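Side-chain contacts in dnab-like replicative helicase (Bacillus phage SPP1, PDB 3BH0), which probably couples ATP hydrolysis to the unwinding of double-stranded DNA during phage replication, as the ATPase domain of a DnaB-family helicase: residues D188-L193 with G251-D256; S245-S250 with I260-R265; E110-L115 with I154-K159. All coordinates share one frame; numbering follows the deposited sequence.

Contact 1: D188-L193 with G251-D256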
# COMPACT_ATOMS: atom_id res chain seq x y z
N ASP A 188 -4.04 6.66 -1.80
CA ASP A 188 -4.29 6.38 -3.23
C ASP A 188 -3.84 7.52 -4.06
O ASP A 188 -4.56 8.44 -4.46
CB ASP A 188 -5.68 5.89 -3.64
CG ASP A 188 -5.70 5.34 -5.11
OD1 ASP A 188 -4.68 5.46 -5.85
OD2 ASP A 188 -6.74 4.80 -5.52
N TYR A 189 -2.55 7.37 -4.26
CA TYR A 189 -1.64 8.04 -5.12
C TYR A 189 -1.24 9.45 -4.80
O TYR A 189 -2.05 10.37 -4.70
CB TYR A 189 -1.65 7.50 -6.56
CG TYR A 189 -1.99 8.37 -7.72
CD1 TYR A 189 -1.01 9.16 -8.32
CD2 TYR A 189 -3.25 8.31 -8.32
CE1 TYR A 189 -1.30 9.93 -9.44
CE2 TYR A 189 -3.55 9.06 -9.45
CZ TYR A 189 -2.57 9.87 -9.99
OH TYR A 189 -2.87 10.63 -11.09
N LEU A 190 0.07 9.52 -4.57
CA LEU A 190 0.78 10.61 -3.97
C LEU A 190 0.73 11.88 -4.80
O LEU A 190 0.63 12.96 -4.25
CB LEU A 190 2.23 10.17 -3.72
CG LEU A 190 3.30 11.15 -3.20
CD1 LEU A 190 4.24 10.38 -2.29
CD2 LEU A 190 4.08 11.83 -4.33
N GLN A 191 0.79 11.72 -6.12
CA GLN A 191 0.95 12.86 -7.03
C GLN A 191 -0.34 13.62 -7.24
O GLN A 191 -0.38 14.58 -8.02
CB GLN A 191 1.53 12.40 -8.38
CG GLN A 191 3.00 11.98 -8.33
CD GLN A 191 3.21 10.52 -7.91
OE1 GLN A 191 2.26 9.76 -7.71
NE2 GLN A 191 4.47 10.12 -7.80
N LEU A 192 -1.38 13.17 -6.55
CA LEU A 192 -2.68 13.82 -6.50
C LEU A 192 -2.82 14.72 -5.25
O LEU A 192 -3.75 15.53 -5.16
CB LEU A 192 -3.79 12.75 -6.48
CG LEU A 192 -4.76 12.62 -7.67
CD1 LEU A 192 -4.03 12.68 -8.99
CD2 LEU A 192 -5.62 11.36 -7.58
N LEU A 193 -1.90 14.57 -4.30
CA LEU A 193 -1.97 15.32 -3.04
C LEU A 193 -1.81 16.82 -3.28
O LEU A 193 -1.08 17.24 -4.17
CB LEU A 193 -0.92 14.83 -2.04
CG LEU A 193 -1.17 13.47 -1.38
CD1 LEU A 193 0.08 12.95 -0.66
CD2 LEU A 193 -2.34 13.51 -0.42
N GLY A 251 12.15 13.17 -7.79
CA GLY A 251 13.48 13.26 -7.16
C GLY A 251 13.54 12.71 -5.74
O GLY A 251 13.85 11.53 -5.51
N GLN A 252 13.24 13.59 -4.78
CA GLN A 252 13.22 13.30 -3.35
C GLN A 252 12.64 11.93 -2.99
O GLN A 252 13.08 11.28 -2.05
CB GLN A 252 12.43 14.40 -2.67
CG GLN A 252 12.34 14.31 -1.17
CD GLN A 252 13.65 14.64 -0.50
OE1 GLN A 252 14.33 13.76 0.02
NE2 GLN A 252 14.01 15.93 -0.48
N LEU A 253 11.64 11.51 -3.77
CA LEU A 253 10.82 10.34 -3.47
C LEU A 253 11.61 9.06 -3.13
O LEU A 253 11.28 8.37 -2.17
CB LEU A 253 9.82 10.11 -4.62
CG LEU A 253 8.46 9.46 -4.34
CD1 LEU A 253 7.83 10.01 -3.08
CD2 LEU A 253 7.53 9.67 -5.51
N GLU A 254 12.65 8.76 -3.91
CA GLU A 254 13.45 7.57 -3.66
C GLU A 254 14.33 7.69 -2.41
O GLU A 254 14.65 6.70 -1.76
CB GLU A 254 14.30 7.18 -4.88
CG GLU A 254 15.56 8.00 -5.10
CD GLU A 254 16.51 7.36 -6.10
OE1 GLU A 254 16.72 7.98 -7.17
OE2 GLU A 254 17.05 6.25 -5.83
N GLN A 255 14.70 8.93 -2.07
CA GLN A 255 15.53 9.16 -0.90
C GLN A 255 14.76 8.97 0.40
O GLN A 255 15.23 8.28 1.30
CB GLN A 255 16.24 10.51 -1.02
CG GLN A 255 17.40 10.42 -2.04
CD GLN A 255 17.93 11.77 -2.51
OE1 GLN A 255 18.10 12.69 -1.72
NE2 GLN A 255 18.20 11.88 -3.80
N ASP A 256 13.55 9.52 0.48
CA ASP A 256 12.78 9.47 1.72
C ASP A 256 12.21 8.11 2.10
O ASP A 256 12.14 7.77 3.28
CB ASP A 256 11.68 10.54 1.70
CG ASP A 256 12.25 11.94 1.71
OD1 ASP A 256 13.34 12.13 2.32
OD2 ASP A 256 11.64 12.84 1.11
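Both leucines that face each other here, Leu190 and Leu253, carry CG trans to the main-chain nitrogen (chi1 175° and -150°), and this sets each CG beside its own carbonyl carbon; with both CB atoms directed at the other segment, the branches meet between the two backbones. The main chains themselves stay well apart, with the CA atoms of Leu190 and Leu253 separated by 10.1 Å, so the junction is made by methyl groups. CD1 of Leu190 meets CD1 of Leu253 at 3.7 Å; the two side chains run past one another in opposite directions.

The second branch of Leu253 has a different partner. Its CD2 lies 3.8 Å from NE2 of Gln191, an approach in which an amide nitrogen rests against a methyl group. The Gln191 chain is bent at chi2 (85°), which carries the amide toward Leu253 although the CB itself does not point there. Hydrogen bonds at both ends of the amide fix its orientation: NE2 reaches the hydroxyl of Ser228, while OE1 accepts from the backbone NH of Gln229. The glutamine can therefore lie beside a buried leucine with its polar atoms satisfied.

Further packing sets this contact against the central sheet. Leu190 also touches Ala226 and Leu253 reaches Leu72, so the short helix 252-256 is joined to the 3-10 turn 190-192 against the neighbouring parallel strands 223-228 and 70-74. The turn follows strand 183-188, a hydrophobic strand closing on an aspartate, as in the Walker B element of P-loop ATPases. Loops past the C-terminal ends of the central parallel strands, close to the probable Walker A loop, are characteristic of the RecA-like ATPase fold of DnaB helicases.

Contact 2: S245-S250 with I260-R265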
# COMPACT_ATOMS: atom_id res chain seq x y z
N SER A 245 15.35 5.13 -11.27
CA SER A 245 15.39 6.30 -12.15
C SER A 245 14.01 6.66 -12.76
O SER A 245 13.82 7.79 -13.21
CB SER A 245 16.43 6.10 -13.26
OG SER A 245 15.95 5.22 -14.28
N ASP A 246 13.06 5.73 -12.77
CA ASP A 246 11.72 5.99 -13.32
C ASP A 246 10.88 6.98 -12.49
O ASP A 246 9.88 7.52 -12.96
CB ASP A 246 10.95 4.69 -13.54
CG ASP A 246 11.56 3.85 -14.65
OD1 ASP A 246 12.01 4.45 -15.65
OD2 ASP A 246 11.58 2.61 -14.51
N LEU A 247 11.31 7.21 -11.25
CA LEU A 247 10.62 8.15 -10.38
C LEU A 247 11.00 9.61 -10.72
O LEU A 247 10.89 10.48 -9.87
CB LEU A 247 10.89 7.81 -8.90
CG LEU A 247 10.43 6.43 -8.39
CD1 LEU A 247 11.27 5.96 -7.19
CD2 LEU A 247 8.95 6.43 -8.04
N ARG A 248 11.38 9.85 -11.98
CA ARG A 248 12.00 11.12 -12.46
C ARG A 248 11.46 12.42 -11.89
O ARG A 248 12.19 13.15 -11.21
CB ARG A 248 11.98 11.20 -14.00
CG ARG A 248 12.97 12.22 -14.59
CD ARG A 248 12.48 13.68 -14.56
NE ARG A 248 13.46 14.57 -15.20
CZ ARG A 248 13.41 15.91 -15.20
NH1 ARG A 248 12.41 16.56 -14.59
NH2 ARG A 248 14.36 16.60 -15.83
N GLU A 249 10.18 12.69 -12.16
CA GLU A 249 9.55 13.99 -11.93
C GLU A 249 9.42 14.38 -10.45
O GLU A 249 8.90 15.45 -10.11
CB GLU A 249 8.17 14.05 -12.64
CG GLU A 249 8.20 13.74 -14.15
CD GLU A 249 7.93 12.26 -14.48
OE1 GLU A 249 8.32 11.37 -13.68
OE2 GLU A 249 7.34 11.98 -15.55
N SER A 250 9.95 13.52 -9.59
CA SER A 250 9.78 13.62 -8.14
C SER A 250 11.10 13.91 -7.41
O SER A 250 11.14 14.77 -6.52
CB SER A 250 9.14 12.33 -7.63
OG SER A 250 7.97 12.00 -8.38
N ILE A 260 10.49 0.68 -1.29
CA ILE A 260 9.88 0.96 -2.57
C ILE A 260 9.58 -0.36 -3.26
O ILE A 260 10.48 -1.10 -3.66
CB ILE A 260 10.77 1.85 -3.46
CG1 ILE A 260 11.05 3.19 -2.76
CG2 ILE A 260 10.13 2.03 -4.86
CD1 ILE A 260 12.05 4.11 -3.49
N GLU A 261 8.30 -0.65 -3.40
CA GLU A 261 7.90 -1.82 -4.14
C GLU A 261 7.27 -1.46 -5.48
O GLU A 261 6.27 -0.77 -5.54
CB GLU A 261 7.03 -2.75 -3.28
CG GLU A 261 6.16 -2.06 -2.28
CD GLU A 261 5.72 -2.97 -1.15
OE1 GLU A 261 6.52 -3.18 -0.23
OE2 GLU A 261 4.56 -3.43 -1.14
N PHE A 262 7.94 -1.87 -6.55
CA PHE A 262 7.42 -1.77 -7.90
C PHE A 262 6.58 -3.00 -8.23
O PHE A 262 6.87 -4.10 -7.75
CB PHE A 262 8.55 -1.67 -8.93
CG PHE A 262 9.36 -0.40 -8.85
CD1 PHE A 262 8.75 0.83 -8.71
CD2 PHE A 262 10.74 -0.45 -8.98
CE1 PHE A 262 9.51 2.01 -8.67
CE2 PHE A 262 11.51 0.72 -8.95
CZ PHE A 262 10.90 1.95 -8.79
N LEU A 263 5.54 -2.80 -9.03
CA LEU A 263 4.76 -3.89 -9.58
C LEU A 263 4.98 -3.97 -11.08
O LEU A 263 5.02 -2.96 -11.78
CB LEU A 263 3.27 -3.71 -9.28
CG LEU A 263 2.64 -4.16 -7.95
CD1 LEU A 263 3.60 -4.42 -6.80
CD2 LEU A 263 1.64 -3.13 -7.54
N TYR A 264 5.13 -5.19 -11.58
CA TYR A 264 5.29 -5.44 -12.99
C TYR A 264 4.51 -6.69 -13.31
O TYR A 264 4.66 -7.71 -12.64
CB TYR A 264 6.76 -5.62 -13.31
CG TYR A 264 7.07 -5.99 -14.74
CD1 TYR A 264 7.05 -5.03 -15.74
CD2 TYR A 264 7.40 -7.30 -15.08
CE1 TYR A 264 7.35 -5.36 -17.05
CE2 TYR A 264 7.69 -7.64 -16.38
CZ TYR A 264 7.67 -6.68 -17.37
OH TYR A 264 7.96 -7.02 -18.66
N ARG A 265 3.66 -6.59 -14.33
CA ARG A 265 2.85 -7.72 -14.77
C ARG A 265 3.26 -8.04 -16.22
O ARG A 265 2.83 -7.37 -17.15
CB ARG A 265 1.38 -7.34 -14.65
CG ARG A 265 0.41 -8.47 -14.81
CD ARG A 265 -1.01 -7.95 -14.68
NE ARG A 265 -1.83 -8.44 -15.79
CZ ARG A 265 -2.36 -7.67 -16.74
NH1 ARG A 265 -2.21 -6.35 -16.71
NH2 ARG A 265 -3.06 -8.23 -17.71
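One methyl group of Leu247 serves two residues of the strand: its CD1 approaches CD1 of Ile260 at 4.2 Å and CZ of Phe262 at 4.3 Å. The leucine has CG on the side of its backbone nitrogen (chi1 -61°) and CD1 extended away from CA (chi2 154°), which drives this branch toward the sheet. Ile260 is also extended, chi2 174° setting CD1 anti to CA, so the contact there is methyl to methyl.

The phenyl group is met differently. Leu247 CD1 comes in near the ring plane, at the far rim, whereas one face of the ring receives CG2 of Ile260, 3.8 Å above the plane and displaced toward the rim. Ile260 thus uses one branch on the leucine and the other on the ring, and the three side chains form one buried apolar patch, joined by van der Waals contact.

Alternation along the strand puts Ile260 and Phe262 on the face that looks toward loop 245-250; Glu261 and Leu263 point to the other face and touch Phe84 of helix 81-93. Strand 259-265 itself lies between strand 70-74, its parallel neighbour, and the antiparallel strand 278-286, while Leu247 extends the patch to Leu72 of strand 70-74.

Contact 3: E110-L115 with I154-K159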
# COMPACT_ATOMS: atom_id res chain seq x y z
N GLU A 110 -16.82 3.10 -4.21
CA GLU A 110 -16.01 2.41 -5.21
C GLU A 110 -14.92 1.52 -4.61
O GLU A 110 -14.67 0.45 -5.11
CB GLU A 110 -15.38 3.45 -6.12
CG GLU A 110 -15.33 3.04 -7.57
CD GLU A 110 -15.05 4.22 -8.50
OE1 GLU A 110 -15.64 5.31 -8.30
OE2 GLU A 110 -14.24 4.05 -9.44
N ASN A 111 -14.29 1.99 -3.54
CA ASN A 111 -13.33 1.20 -2.76
C ASN A 111 -13.99 0.02 -2.09
O ASN A 111 -13.45 -1.08 -2.10
CB ASN A 111 -12.64 2.08 -1.69
CG ASN A 111 -11.60 3.04 -2.28
OD1 ASN A 111 -10.47 2.65 -2.54
ND2 ASN A 111 -11.99 4.28 -2.51
N ILE A 112 -15.16 0.26 -1.51
CA ILE A 112 -15.91 -0.76 -0.76
C ILE A 112 -16.37 -1.92 -1.66
O ILE A 112 -16.31 -3.08 -1.25
CB ILE A 112 -17.11 -0.13 0.03
CG1 ILE A 112 -16.58 0.68 1.21
CG2 ILE A 112 -18.05 -1.21 0.56
CD1 ILE A 112 -17.57 1.65 1.78
N LYS A 113 -16.82 -1.60 -2.88
CA LYS A 113 -17.20 -2.66 -3.83
C LYS A 113 -16.02 -3.55 -4.18
O LYS A 113 -16.16 -4.77 -4.19
CB LYS A 113 -17.87 -2.09 -5.09
CG LYS A 113 -19.35 -1.72 -4.87
CD LYS A 113 -19.95 -1.06 -6.11
CE LYS A 113 -21.47 -0.85 -5.99
NZ LYS A 113 -21.81 0.46 -5.38
N ARG A 114 -14.85 -2.95 -4.41
CA ARG A 114 -13.64 -3.75 -4.64
C ARG A 114 -13.31 -4.66 -3.46
O ARG A 114 -12.95 -5.83 -3.63
CB ARG A 114 -12.44 -2.87 -4.93
CG ARG A 114 -12.43 -2.19 -6.24
CD ARG A 114 -11.18 -1.36 -6.29
NE ARG A 114 -10.97 -0.74 -7.59
CZ ARG A 114 -9.98 -1.04 -8.42
NH1 ARG A 114 -9.06 -1.96 -8.09
NH2 ARG A 114 -9.89 -0.39 -9.58
N LEU A 115 -13.41 -4.11 -2.25
CA LEU A 115 -13.17 -4.87 -1.03
C LEU A 115 -14.11 -6.08 -0.91
O LEU A 115 -13.66 -7.18 -0.60
CB LEU A 115 -13.30 -3.97 0.20
CG LEU A 115 -12.15 -2.98 0.45
CD1 LEU A 115 -12.48 -2.04 1.59
CD2 LEU A 115 -10.83 -3.71 0.70
N ILE A 154 -10.84 -0.65 8.50
CA ILE A 154 -10.54 0.08 7.30
C ILE A 154 -11.34 1.35 7.40
O ILE A 154 -12.56 1.31 7.47
CB ILE A 154 -10.98 -0.70 6.03
CG1 ILE A 154 -10.35 -2.10 5.99
CG2 ILE A 154 -10.66 0.09 4.75
CD1 ILE A 154 -9.03 -2.17 5.28
N ASN A 155 -10.65 2.47 7.45
CA ASN A 155 -11.30 3.76 7.32
C ASN A 155 -10.97 4.26 5.95
O ASN A 155 -9.91 3.92 5.40
CB ASN A 155 -10.79 4.77 8.34
CG ASN A 155 -11.14 4.39 9.76
OD1 ASN A 155 -10.31 3.84 10.50
ND2 ASN A 155 -12.39 4.67 10.14
N ILE A 156 -11.88 5.06 5.39
CA ILE A 156 -11.66 5.63 4.07
C ILE A 156 -11.91 7.13 4.10
O ILE A 156 -12.94 7.57 4.59
CB ILE A 156 -12.53 4.95 2.98
CG1 ILE A 156 -12.33 3.43 3.00
CG2 ILE A 156 -12.17 5.53 1.60
CD1 ILE A 156 -13.22 2.63 2.02
N PHE A 157 -10.95 7.89 3.57
CA PHE A 157 -11.11 9.33 3.42
C PHE A 157 -11.04 9.70 1.95
O PHE A 157 -9.96 9.72 1.35
CB PHE A 157 -10.02 10.08 4.22
CG PHE A 157 -10.11 9.89 5.72
CD1 PHE A 157 -10.67 10.88 6.52
CD2 PHE A 157 -9.63 8.72 6.32
CE1 PHE A 157 -10.76 10.70 7.89
CE2 PHE A 157 -9.70 8.55 7.71
CZ PHE A 157 -10.26 9.55 8.50
N ASP A 158 -12.20 10.00 1.38
CA ASP A 158 -12.33 10.11 -0.07
C ASP A 158 -12.40 11.53 -0.63
O ASP A 158 -12.71 11.70 -1.80
CB ASP A 158 -13.53 9.26 -0.57
CG ASP A 158 -14.88 9.92 -0.30
OD1 ASP A 158 -14.92 11.00 0.34
OD2 ASP A 158 -15.91 9.35 -0.76
N LYS A 159 -12.11 12.53 0.19
CA LYS A 159 -12.08 13.93 -0.27
C LYS A 159 -11.08 14.14 -1.40
O LYS A 159 -9.92 13.71 -1.31
CB LYS A 159 -11.76 14.86 0.88
CG LYS A 159 -12.13 16.29 0.62
CD LYS A 159 -11.59 17.20 1.69
CE LYS A 159 -12.02 18.63 1.41
NZ LYS A 159 -10.84 19.54 1.55
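The amide nitrogen of Asn111, ND2, is held by the carbonyl oxygen of Gly107, with a weak second hydrogen bond to the hydroxyl of Ser103, and this fixes the polar end of a side chain whose CB packs against Ile156. The setting is a beta-alpha-beta crossover in the RecA-like ATPase core: strand 98-103 leads into helix 108-119, further helices follow, and the chain returns in strand 154-157, which lies parallel to strand 98-103 at the edge of the sheet. Helix and returning strand run nearly antiparallel, their short axes making an angle of 150° and approaching to 10.5 Å.

Three helix residues touch the strand. Asn111, with CG beside its backbone nitrogen (chi1 -74°), turns its amide toward Gly107 and the end of strand 98-103 and presents the aliphatic CB to the isoleucine. Ile112, next along the helix, has its CB directed across the line to the strand, but its CG1 branch comes up to Ile156, the two side chains crossing at a slant. One helical turn on from Asn111, Leu115 lays CD1 against CG2 of Ile154 at 4.2 Å, so the strand residues Ile154 and Ile156, both on the face toward the helix, meet successive parts of it.

The polar neighbourhood ties the same elements together. OD2 of Asp158, just past the strand, accepts a hydrogen bond from the backbone NH of Lys108 in the first turn of the helix, and on the other face of the strand Phe157 stacks on His102. At the Asn111 end of the interface one methyl meets two helix residues: CD1 of Ile156 sits 3.8 Å from Asn111 CB and 4.0 Å from Ile112 CG1.

Along the chain contact 3 closes first; contacts 1 and 2 follow with their segments interleaved, since 188-193 and 245-250 precede 251-256 and 260-265. Contacts 1 and 2 are neighbours, centres about 10 Å apart, and they touch where CA of Glu254 meets CD1 of Ile260 at 3.7 Å. Contact 3 lies farther off, about 21 Å from contact 1 and 24 Å from contact 2 between centres. All three are built around one mixed sheet: contact 3 at its edge strand 154-157, contact 1 beyond strand 183-188, contact 2 on strand 259-265. Together they join helices and loops to the sheet of a DnaB-type ATPase domain, which probably binds ATP.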